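Local structure of SusD homolog (4F53) at residues A[34-39]-A[241-246]; A[94-99]-A[122-127]; A[501-506]-A[511-516]. The protein probably binds mucin O-glycans at the cell surface of Bacteroides ovatus, as a SusD-like outer-membrane lipoprotein built on a TPR-like helical fold. One frame throughout, in Å; residues are numbered along the deposited sequence.

Interaction 1: residues A[34-39]-A[241-246]; sequences NLQDLM and AYRKVA
Over one face of the R243 guanidinium stands the carboxylate of D37, with OD1 3.3 Å above the plane and over its centre, while Q36 OE1 lies at the edge of the group, near its plane. D37 OD1 comes to 3.4 Å from R243 CZ and 3.5 Å from R243 NH2. Because the oxygen sits so far out of the guanidinium plane, no N-H points at it: the salt bridge rests on charge alone. The carboxylate and guanidinium planes are 42° apart, well short of the coplanar arrangement of a two-pronged pair. On the arginine side, CG lies anti to the backbone N (chi1 -166°) and the chain runs out from strand 241-243 before bending at chi3, which turns the guanidinium broadside to D37. A water that donates to Q36 OE1 at 3.0 Å also lies close to R243 NE, at a doubtfully short distance. The polar ends are also gripped from outside: E42 forms a salt bridge with R243 NH2 and gives its backbone N to D37 OD1, and Q36 NE2 donates to D183. A leucine in place of R243 would probably leave D37 and E42 without their shared positive charge. The CA atoms of D37 and R243 remain 7.9 Å apart, so long side chains and a water bridge the gap. The arrangement is that of a buried polar network between the C-terminal end of helix 25-37 and a two-stranded antiparallel sheet, within the SusD/RagB fold.

Interaction 2: residues A[94-99]-A[122-127]; sequences SKFYPD and VVMLRV
Helices 94-99 and 122-127 run roughly antiparallel, with 146° between their N-to-C directions and a closest axial approach of 11.6 Å, and F96 and V123 have the nearest CA pair. They belong to helices 82-106 and 110-131, two long successive helices forming a helical hairpin within the TPR-like, largely helical SusD/RagB fold. The axes are widely separated for a helix pair, and large side chains fill the interval. F96 and Y97 reach from one helix, V123 and the selenomethionine M124 from the other, all four of them buried. F96 has CG anti to its backbone nitrogen (chi1 -168°), which carries the ring out to V123; there the CG2 methyl of V123 touches the CD2 and CE2 side of the ring, at 3.9 Å from CD2. The approach is oblique to the ring plane. M124 takes a different route: bends at chi2 and chi3 fold its chain so that the terminal CE methyl enters between the two aromatic residues, 3.9 Å from F96 CB. The two aromatics also meet one another, since F96 CD1 stands over one face of the Y97 ring, 4.2 Å above its plane. The phenol of Y97 has its polar partner elsewhere, OH being hydrogen-bonded to R120 NE, which fixes the far end of the ring against helix 110-131. F96 is also touched by L35 of helix 25-37. The selenium of M124 makes a Met-aromatic contact with Y97, 5.4 Å from the ring centroid and 68° off its normal, while M124 CE comes to 3.6 Å from Y97 CE2.

Interaction 3: residues A[501-506]-A[511-516]; sequences QESKTK and MATHVW
S503 and H514 meet in the tight half of this contact, where an ST turn follows the end of helix 489-502 and the chain doubles back on itself. S503 OG accepts from T505 N and donates to H514 O at 2.7 Å, so one hydroxyl both closes the turn and ties it to the returning segment 511-516. Its position follows from chi1, which sets OG anti to the backbone nitrogen. A backbone-to-backbone bond, H514 N to T505 O at 3.3 Å, adds to it and is nearly straight, with 163° at the hydrogen. T505 then lays its side chain over one face of the H514 imidazole: CB is 3.6 Å from the ring centroid and 21° off the normal, a CH-pi contact. The ring's own nitrogens are engaged elsewhere, NE2 with E473 and ND1 with the carbonyl of D518, which fixes its rotation beneath T505.

The other half is looser and mediated by water. Around E502, K504, V515 and W516 no direct hydrogen bond crosses; one water joins E502 OE1 to W516 N, and another accepts from K504 N and lies within hydrogen-bonding distance of V515 O. The exposed K504 turns the end of its side chain away, and K506 NZ returns to its own segment, reaching S503 O. E502 spends its carboxylate on the backbone N of Q152 and Q153, at the start of helix 152-173, yet still packs obliquely against W516, with carboxylate and indole planes only 12° apart and E502 OE2 3.6 Å from W516 CG.

How the interactions relate
From the N terminus, helix 25-37 supplies the first half of interaction 1, whose partner in strand 241-243 lies some 200 residues later. Interaction 2 is nested inside that long, mainly helical loop and closes a short one of its own between successive helices 82-106 and 110-131. The two touch through probable hydrogen bonds, N34 ND2 with D99 OD2 and M39 O with R126 NH1, so helix 25-37 and the loop just after it are tied to the two members of the hairpin. Interaction 3 opens only after both have closed, joining the end of helix 489-502 to the C-terminal tail across four residues. It lies about 17 Å from interaction 1 and 7 Å from interaction 2 between nearest atoms.

Interaction 1: residues A[34-39]-A[241-246]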
loop_
_atom_site.group_PDB
_atom_site.type_symbol
_atom_site.label_atom_id
_atom_site.label_comp_id
_atom_site.label_asym_id
_atom_site.label_seq_id
_atom_site.Cartn_x
_atom_site.Cartn_y
_atom_site.Cartn_z
ATOM N N ASN A 34 -9.948 5.911 -16.883
ATOM C CA ASN A 34 -8.552 6.275 -16.651
ATOM C C ASN A 34 -8.380 6.713 -15.161
ATOM O O ASN A 34 -7.390 6.364 -14.523
ATOM C CB ASN A 34 -8.109 7.376 -17.657
ATOM C CG ASN A 34 -8.335 7.094 -19.152
ATOM O OD1 ASN A 34 -8.575 5.959 -19.606
ATOM N ND2 ASN A 34 -8.247 8.142 -19.976
ATOM N N LEU A 35 -9.355 7.461 -14.625
ATOM C CA LEU A 35 -9.315 7.926 -13.234
ATOM C C LEU A 35 -9.373 6.739 -12.295
ATOM O O LEU A 35 -8.604 6.683 -11.327
ATOM C CB LEU A 35 -10.445 8.925 -12.928
ATOM C CG LEU A 35 -10.486 10.250 -13.771
ATOM C CD1 LEU A 35 -11.573 11.157 -13.263
ATOM C CD2 LEU A 35 -9.136 11.011 -13.760
ATOM N N GLN A 36 -10.233 5.751 -12.617
ATOM C CA GLN A 36 -10.376 4.530 -11.805
ATOM C C GLN A 36 -9.055 3.739 -11.752
ATOM O O GLN A 36 -8.663 3.235 -10.699
ATOM C CB GLN A 36 -11.494 3.660 -12.376
ATOM C CG GLN A 36 -11.815 2.467 -11.523
ATOM C CD GLN A 36 -12.845 1.579 -12.142
ATOM O OE1 GLN A 36 -12.591 0.868 -13.121
ATOM N NE2 GLN A 36 -14.032 1.598 -11.575
ATOM N N ASP A 37 -8.373 3.653 -12.889
ATOM C CA ASP A 37 -7.139 2.901 -13.018
ATOM C C ASP A 37 -6.018 3.406 -12.092
ATOM O O ASP A 37 -5.257 2.596 -11.564
ATOM C CB ASP A 37 -6.678 2.962 -14.483
ATOM C CG ASP A 37 -5.298 2.365 -14.730
ATOM O OD1 ASP A 37 -5.046 1.240 -14.258
ATOM O OD2 ASP A 37 -4.458 3.053 -15.326
ATOM N N LEU A 38 -5.918 4.723 -11.902
ATOM C CA LEU A 38 -4.821 5.360 -11.161
ATOM C C LEU A 38 -4.833 5.091 -9.650
ATOM O O LEU A 38 -3.837 5.417 -8.980
ATOM C CB LEU A 38 -4.743 6.877 -11.467
ATOM C CG LEU A 38 -4.306 7.155 -12.925
ATOM C CD1 LEU A 38 -4.673 8.568 -13.364
ATOM C CD2 LEU A 38 -2.811 6.811 -13.156
HETATM N N MSE A 39 -5.885 4.427 -9.117
HETATM C CA MSE A 39 -5.883 4.049 -7.687
HETATM C C MSE A 39 -4.788 3.007 -7.390
HETATM O O MSE A 39 -4.240 2.958 -6.291
HETATM C CB MSE A 39 -7.257 3.479 -7.271
HETATM C CG MSE A 39 -8.394 4.499 -7.460
HETATM SE SE MSE A 39 -9.977 3.966 -6.462
HETATM C CE MSE A 39 -10.576 2.620 -7.586
ATOM N N ALA A 241 -12.454 -4.727 -3.754
ATOM C CA ALA A 241 -12.250 -4.029 -5.030
ATOM C C ALA A 241 -11.032 -4.608 -5.758
ATOM O O ALA A 241 -9.906 -4.527 -5.273
ATOM C CB ALA A 241 -12.094 -2.523 -4.812
ATOM N N TYR A 242 -11.299 -5.236 -6.918
ATOM C CA TYR A 242 -10.323 -5.893 -7.795
ATOM C C TYR A 242 -10.575 -5.424 -9.207
ATOM O O TYR A 242 -11.690 -5.569 -9.687
ATOM C CB TYR A 242 -10.438 -7.437 -7.702
ATOM C CG TYR A 242 -10.263 -7.949 -6.290
ATOM C CD1 TYR A 242 -8.994 -8.162 -5.757
ATOM C CD2 TYR A 242 -11.366 -8.200 -5.477
ATOM C CE1 TYR A 242 -8.829 -8.605 -4.452
ATOM C CE2 TYR A 242 -11.212 -8.641 -4.168
ATOM C CZ TYR A 242 -9.941 -8.840 -3.659
ATOM O OH TYR A 242 -9.779 -9.301 -2.375
ATOM N N ARG A 243 -9.589 -4.803 -9.849
ATOM C CA ARG A 243 -9.797 -4.276 -11.197
ATOM C C ARG A 243 -9.409 -5.282 -12.263
ATOM O O ARG A 243 -8.311 -5.833 -12.232
ATOM C CB ARG A 243 -9.023 -2.957 -11.410
ATOM C CG ARG A 243 -9.475 -2.191 -12.656
ATOM C CD ARG A 243 -8.858 -0.808 -12.786
ATOM N NE ARG A 243 -8.531 -0.482 -14.190
ATOM C CZ ARG A 243 -7.506 -1.004 -14.879
ATOM N NH1 ARG A 243 -6.677 -1.888 -14.303
ATOM N NH2 ARG A 243 -7.303 -0.655 -16.143
ATOM N N LYS A 244 -10.311 -5.500 -13.226
ATOM C CA LYS A 244 -10.063 -6.363 -14.386
ATOM C C LYS A 244 -9.136 -5.561 -15.277
ATOM O O LYS A 244 -9.473 -4.420 -15.673
ATOM C CB LYS A 244 -11.382 -6.791 -15.075
ATOM C CG LYS A 244 -11.181 -7.488 -16.415
ATOM C CD LYS A 244 -12.479 -7.828 -17.092
ATOM C CE LYS A 244 -12.257 -8.548 -18.394
ATOM N NZ LYS A 244 -13.545 -8.810 -19.089
ATOM N N VAL A 245 -7.917 -6.107 -15.512
ATOM C CA VAL A 245 -6.877 -5.406 -16.280
ATOM C C VAL A 245 -7.369 -5.090 -17.700
ATOM O O VAL A 245 -8.157 -5.858 -18.279
ATOM C CB VAL A 245 -5.495 -6.128 -16.289
ATOM C CG1 VAL A 245 -4.969 -6.318 -14.870
ATOM C CG2 VAL A 245 -5.530 -7.452 -17.061
ATOM N N ALA A 246 -6.939 -3.941 -18.230
ATOM C CA ALA A 246 -7.278 -3.538 -19.597
ATOM C C ALA A 246 -6.394 -4.287 -20.574
ATOM O O ALA A 246 -6.879 -4.725 -21.612
ATOM C CB ALA A 246 -7.113 -2.036 -19.768
HETATM O O HOH W 1 -10.230 1.136 -15.007
#

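Interaction 2: residues A[94-99]-A[122-127]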
loop_
_atom_site.group_PDB
_atom_site.type_symbol
_atom_site.label_atom_id
_atom_site.label_comp_id
_atom_site.label_asym_id
_atom_site.label_seq_id
_atom_site.Cartn_x
_atom_site.Cartn_y
_atom_site.Cartn_z
ATOM N N SER A 94 0.085 14.598 -13.572
ATOM C CA SER A 94 0.044 14.583 -15.051
ATOM C C SER A 94 -0.974 13.592 -15.591
ATOM O O SER A 94 -1.624 13.837 -16.614
ATOM C CB SER A 94 1.408 14.194 -15.625
ATOM O OG SER A 94 2.449 15.019 -15.135
ATOM N N LYS A 95 -1.067 12.440 -14.924
ATOM C CA LYS A 95 -1.946 11.371 -15.379
ATOM C C LYS A 95 -3.374 11.526 -14.870
ATOM O O LYS A 95 -4.291 11.094 -15.567
ATOM C CB LYS A 95 -1.395 10.000 -14.971
ATOM C CG LYS A 95 -0.098 9.654 -15.688
ATOM C CD LYS A 95 0.484 8.384 -15.103
ATOM C CE LYS A 95 1.896 8.146 -15.568
ATOM N NZ LYS A 95 1.923 7.659 -16.961
ATOM N N PHE A 96 -3.574 12.112 -13.670
ATOM C CA PHE A 96 -4.913 12.222 -13.098
ATOM C C PHE A 96 -5.688 13.492 -13.500
ATOM O O PHE A 96 -6.833 13.387 -13.974
ATOM C CB PHE A 96 -4.881 12.121 -11.537
ATOM C CG PHE A 96 -6.255 11.934 -10.934
ATOM C CD1 PHE A 96 -7.056 13.037 -10.619
ATOM C CD2 PHE A 96 -6.775 10.656 -10.734
ATOM C CE1 PHE A 96 -8.355 12.859 -10.133
ATOM C CE2 PHE A 96 -8.068 10.477 -10.233
ATOM C CZ PHE A 96 -8.864 11.577 -9.970
ATOM N N TYR A 97 -5.116 14.670 -13.216
ATOM C CA TYR A 97 -5.821 15.945 -13.312
ATOM C C TYR A 97 -6.313 16.384 -14.699
ATOM O O TYR A 97 -7.466 16.833 -14.732
ATOM C CB TYR A 97 -5.062 17.068 -12.616
ATOM C CG TYR A 97 -5.328 17.037 -11.123
ATOM C CD1 TYR A 97 -6.586 17.345 -10.611
ATOM C CD2 TYR A 97 -4.354 16.597 -10.229
ATOM C CE1 TYR A 97 -6.848 17.280 -9.244
ATOM C CE2 TYR A 97 -4.592 16.572 -8.856
ATOM C CZ TYR A 97 -5.844 16.902 -8.365
ATOM O OH TYR A 97 -6.106 16.832 -7.006
ATOM N N PRO A 98 -5.597 16.243 -15.842
ATOM C CA PRO A 98 -6.204 16.673 -17.116
ATOM C C PRO A 98 -7.541 15.950 -17.388
ATOM O O PRO A 98 -8.512 16.627 -17.728
ATOM C CB PRO A 98 -5.123 16.346 -18.154
ATOM C CG PRO A 98 -3.853 16.379 -17.387
ATOM C CD PRO A 98 -4.214 15.771 -16.056
ATOM N N ASP A 99 -7.630 14.615 -17.128
ATOM C CA ASP A 99 -8.871 13.851 -17.331
ATOM C C ASP A 99 -9.948 14.230 -16.315
ATOM O O ASP A 99 -11.128 14.307 -16.672
ATOM C CB ASP A 99 -8.609 12.346 -17.284
ATOM C CG ASP A 99 -7.981 11.769 -18.547
ATOM O OD1 ASP A 99 -7.724 12.544 -19.498
ATOM O OD2 ASP A 99 -7.768 10.540 -18.597
ATOM N N VAL A 122 -8.781 8.609 -3.300
ATOM C CA VAL A 122 -7.932 7.403 -3.198
ATOM C C VAL A 122 -6.528 7.662 -3.802
ATOM O O VAL A 122 -5.527 7.282 -3.187
ATOM C CB VAL A 122 -8.602 6.145 -3.857
ATOM C CG1 VAL A 122 -7.717 4.900 -3.739
ATOM C CG2 VAL A 122 -9.985 5.871 -3.272
ATOM N N VAL A 123 -6.457 8.310 -4.989
ATOM C CA VAL A 123 -5.197 8.573 -5.693
ATOM C C VAL A 123 -4.363 9.578 -4.907
ATOM O O VAL A 123 -3.191 9.332 -4.636
ATOM C CB VAL A 123 -5.427 9.037 -7.158
ATOM C CG1 VAL A 123 -4.117 9.477 -7.814
ATOM C CG2 VAL A 123 -6.078 7.930 -7.968
HETATM N N MSE A 124 -4.971 10.687 -4.518
HETATM C CA MSE A 124 -4.262 11.740 -3.801
HETATM C C MSE A 124 -4.006 11.342 -2.339
HETATM O O MSE A 124 -3.089 11.886 -1.728
HETATM C CB MSE A 124 -4.968 13.097 -3.963
HETATM C CG MSE A 124 -4.971 13.551 -5.425
HETATM SE SE MSE A 124 -3.150 13.709 -6.163
HETATM C CE MSE A 124 -3.465 13.248 -8.083
ATOM N N LEU A 125 -4.738 10.342 -1.820
ATOM C CA LEU A 125 -4.458 9.744 -0.499
ATOM C C LEU A 125 -3.076 9.074 -0.553
ATOM O O LEU A 125 -2.311 9.259 0.367
ATOM C CB LEU A 125 -5.541 8.731 -0.061
ATOM C CG LEU A 125 -5.397 8.082 1.340
ATOM C CD1 LEU A 125 -5.463 9.144 2.466
ATOM C CD2 LEU A 125 -6.477 7.031 1.560
ATOM N N ARG A 126 -2.744 8.346 -1.644
ATOM C CA ARG A 126 -1.411 7.729 -1.837
ATOM C C ARG A 126 -0.321 8.803 -1.826
ATOM O O ARG A 126 0.713 8.622 -1.194
ATOM C CB ARG A 126 -1.283 6.970 -3.177
ATOM C CG ARG A 126 -2.308 5.911 -3.478
ATOM C CD ARG A 126 -2.066 5.368 -4.876
ATOM N NE ARG A 126 -0.671 4.942 -5.015
ATOM C CZ ARG A 126 -0.268 3.733 -5.374
ATOM N NH1 ARG A 126 -1.154 2.803 -5.706
ATOM N NH2 ARG A 126 1.023 3.451 -5.429
ATOM N N VAL A 127 -0.565 9.910 -2.558
ATOM C CA VAL A 127 0.362 11.034 -2.723
ATOM C C VAL A 127 0.591 11.768 -1.380
ATOM O O VAL A 127 1.755 11.967 -1.018
ATOM C CB VAL A 127 -0.058 12.004 -3.866
ATOM C CG1 VAL A 127 1.012 13.077 -4.086
ATOM C CG2 VAL A 127 -0.335 11.232 -5.169
#

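Interaction 3: residues A[501-506]-A[511-516]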
loop_
_atom_site.group_PDB
_atom_site.type_symbol
_atom_site.label_atom_id
_atom_site.label_comp_id
_atom_site.label_asym_id
_atom_site.label_seq_id
_atom_site.Cartn_x
_atom_site.Cartn_y
_atom_site.Cartn_z
ATOM N N GLN A 501 6.094 22.147 10.665
ATOM C CA GLN A 501 5.143 22.586 11.685
ATOM C C GLN A 501 4.174 21.446 12.088
ATOM O O GLN A 501 3.909 21.297 13.276
ATOM C CB GLN A 501 4.398 23.863 11.226
ATOM C CG GLN A 501 3.397 24.450 12.242
ATOM C CD GLN A 501 2.024 23.795 12.163
ATOM O OE1 GLN A 501 1.416 23.666 11.078
ATOM N NE2 GLN A 501 1.519 23.330 13.308
ATOM N N GLU A 502 3.686 20.632 11.132
ATOM C CA GLU A 502 2.777 19.504 11.426
ATOM C C GLU A 502 3.494 18.283 12.001
ATOM O O GLU A 502 2.832 17.382 12.500
ATOM C CB GLU A 502 2.099 19.011 10.140
ATOM C CG GLU A 502 1.146 19.950 9.452
ATOM C CD GLU A 502 0.386 19.213 8.367
ATOM O OE1 GLU A 502 0.991 18.812 7.341
ATOM O OE2 GLU A 502 -0.827 18.993 8.579
ATOM N N SER A 503 4.815 18.179 11.811
ATOM C CA SER A 503 5.562 16.988 12.219
ATOM C C SER A 503 5.931 16.970 13.687
ATOM O O SER A 503 6.109 18.012 14.311
ATOM C CB SER A 503 6.842 16.836 11.394
ATOM O OG SER A 503 7.451 15.578 11.639
ATOM N N LYS A 504 6.088 15.756 14.223
ATOM C CA LYS A 504 6.569 15.552 15.574
ATOM C C LYS A 504 8.001 14.943 15.516
ATOM O O LYS A 504 8.647 14.791 16.553
ATOM C CB LYS A 504 5.580 14.733 16.387
ATOM C CG LYS A 504 4.504 15.636 17.004
ATOM C CD LYS A 504 3.343 14.835 17.541
ATOM C CE LYS A 504 2.629 15.535 18.650
ATOM N NZ LYS A 504 3.303 15.299 19.956
ATOM N N THR A 505 8.508 14.661 14.285
ATOM C CA THR A 505 9.879 14.204 14.010
ATOM C C THR A 505 10.383 15.058 12.833
ATOM O O THR A 505 10.357 14.629 11.681
ATOM C CB THR A 505 9.953 12.690 13.775
ATOM O OG1 THR A 505 9.200 11.991 14.765
ATOM C CG2 THR A 505 11.395 12.166 13.709
ATOM N N LYS A 506 10.761 16.303 13.147
ATOM C CA LYS A 506 11.220 17.326 12.217
ATOM C C LYS A 506 12.661 17.035 11.738
ATOM O O LYS A 506 13.601 17.149 12.529
ATOM C CB LYS A 506 11.149 18.712 12.879
ATOM C CG LYS A 506 9.783 19.067 13.429
ATOM C CD LYS A 506 9.924 20.301 14.363
ATOM C CE LYS A 506 8.647 21.081 14.568
ATOM N NZ LYS A 506 7.567 20.250 15.156
HETATM N N MSE A 511 13.635 11.981 3.715
HETATM C CA MSE A 511 12.937 10.726 3.940
HETATM C C MSE A 511 12.699 10.442 5.433
HETATM O O MSE A 511 11.924 9.550 5.763
HETATM C CB MSE A 511 13.762 9.585 3.346
HETATM C CG MSE A 511 13.696 9.513 1.837
HETATM SE SE MSE A 511 14.626 7.907 1.238
HETATM C CE MSE A 511 14.399 8.105 -0.718
ATOM N N ALA A 512 13.351 11.205 6.335
ATOM C CA ALA A 512 13.347 10.968 7.774
ATOM C C ALA A 512 12.224 11.680 8.489
ATOM O O ALA A 512 11.881 11.280 9.615
ATOM C CB ALA A 512 14.692 11.376 8.358
ATOM N N THR A 513 11.645 12.728 7.853
ATOM C CA THR A 513 10.573 13.508 8.459
ATOM C C THR A 513 9.268 12.746 8.484
ATOM O O THR A 513 8.879 12.146 7.491
ATOM C CB THR A 513 10.402 14.873 7.767
ATOM O OG1 THR A 513 11.583 15.606 7.992
ATOM C CG2 THR A 513 9.221 15.705 8.317
ATOM N N HIS A 514 8.578 12.810 9.635
ATOM C CA HIS A 514 7.268 12.201 9.817
ATOM C C HIS A 514 6.209 13.138 9.295
ATOM O O HIS A 514 6.251 14.340 9.561
ATOM C CB HIS A 514 6.997 11.873 11.294
ATOM C CG HIS A 514 7.783 10.712 11.811
ATOM N ND1 HIS A 514 7.277 9.884 12.808
ATOM C CD2 HIS A 514 9.034 10.287 11.482
ATOM C CE1 HIS A 514 8.213 8.974 13.033
ATOM N NE2 HIS A 514 9.294 9.176 12.259
ATOM N N VAL A 515 5.272 12.595 8.539
ATOM C CA VAL A 515 4.098 13.303 8.037
ATOM C C VAL A 515 3.152 13.489 9.261
ATOM O O VAL A 515 3.375 12.893 10.334
ATOM C CB VAL A 515 3.423 12.604 6.799
ATOM C CG1 VAL A 515 4.406 12.482 5.642
ATOM C CG2 VAL A 515 2.841 11.232 7.153
ATOM N N TRP A 516 2.158 14.365 9.116
ATOM C CA TRP A 516 1.203 14.733 10.157
ATOM C C TRP A 516 0.566 13.507 10.902
ATOM O O TRP A 516 0.588 13.515 12.132
ATOM C CB TRP A 516 0.134 15.640 9.540
ATOM C CG TRP A 516 -1.082 15.869 10.384
ATOM C CD1 TRP A 516 -1.207 16.721 11.441
ATOM C CD2 TRP A 516 -2.369 15.270 10.192
ATOM N NE1 TRP A 516 -2.495 16.669 11.942
ATOM C CE2 TRP A 516 -3.234 15.802 11.179
ATOM C CE3 TRP A 516 -2.881 14.333 9.269
ATOM C CZ2 TRP A 516 -4.572 15.418 11.284
ATOM C CZ3 TRP A 516 -4.224 13.987 9.351
ATOM C CH2 TRP A 516 -5.046 14.515 10.359
HETATM O O HOH W 2 2.477 16.286 6.882
HETATM O O HOH W 3 1.991 15.217 13.728
HETATM O O HOH W 4 4.255 13.562 12.849
#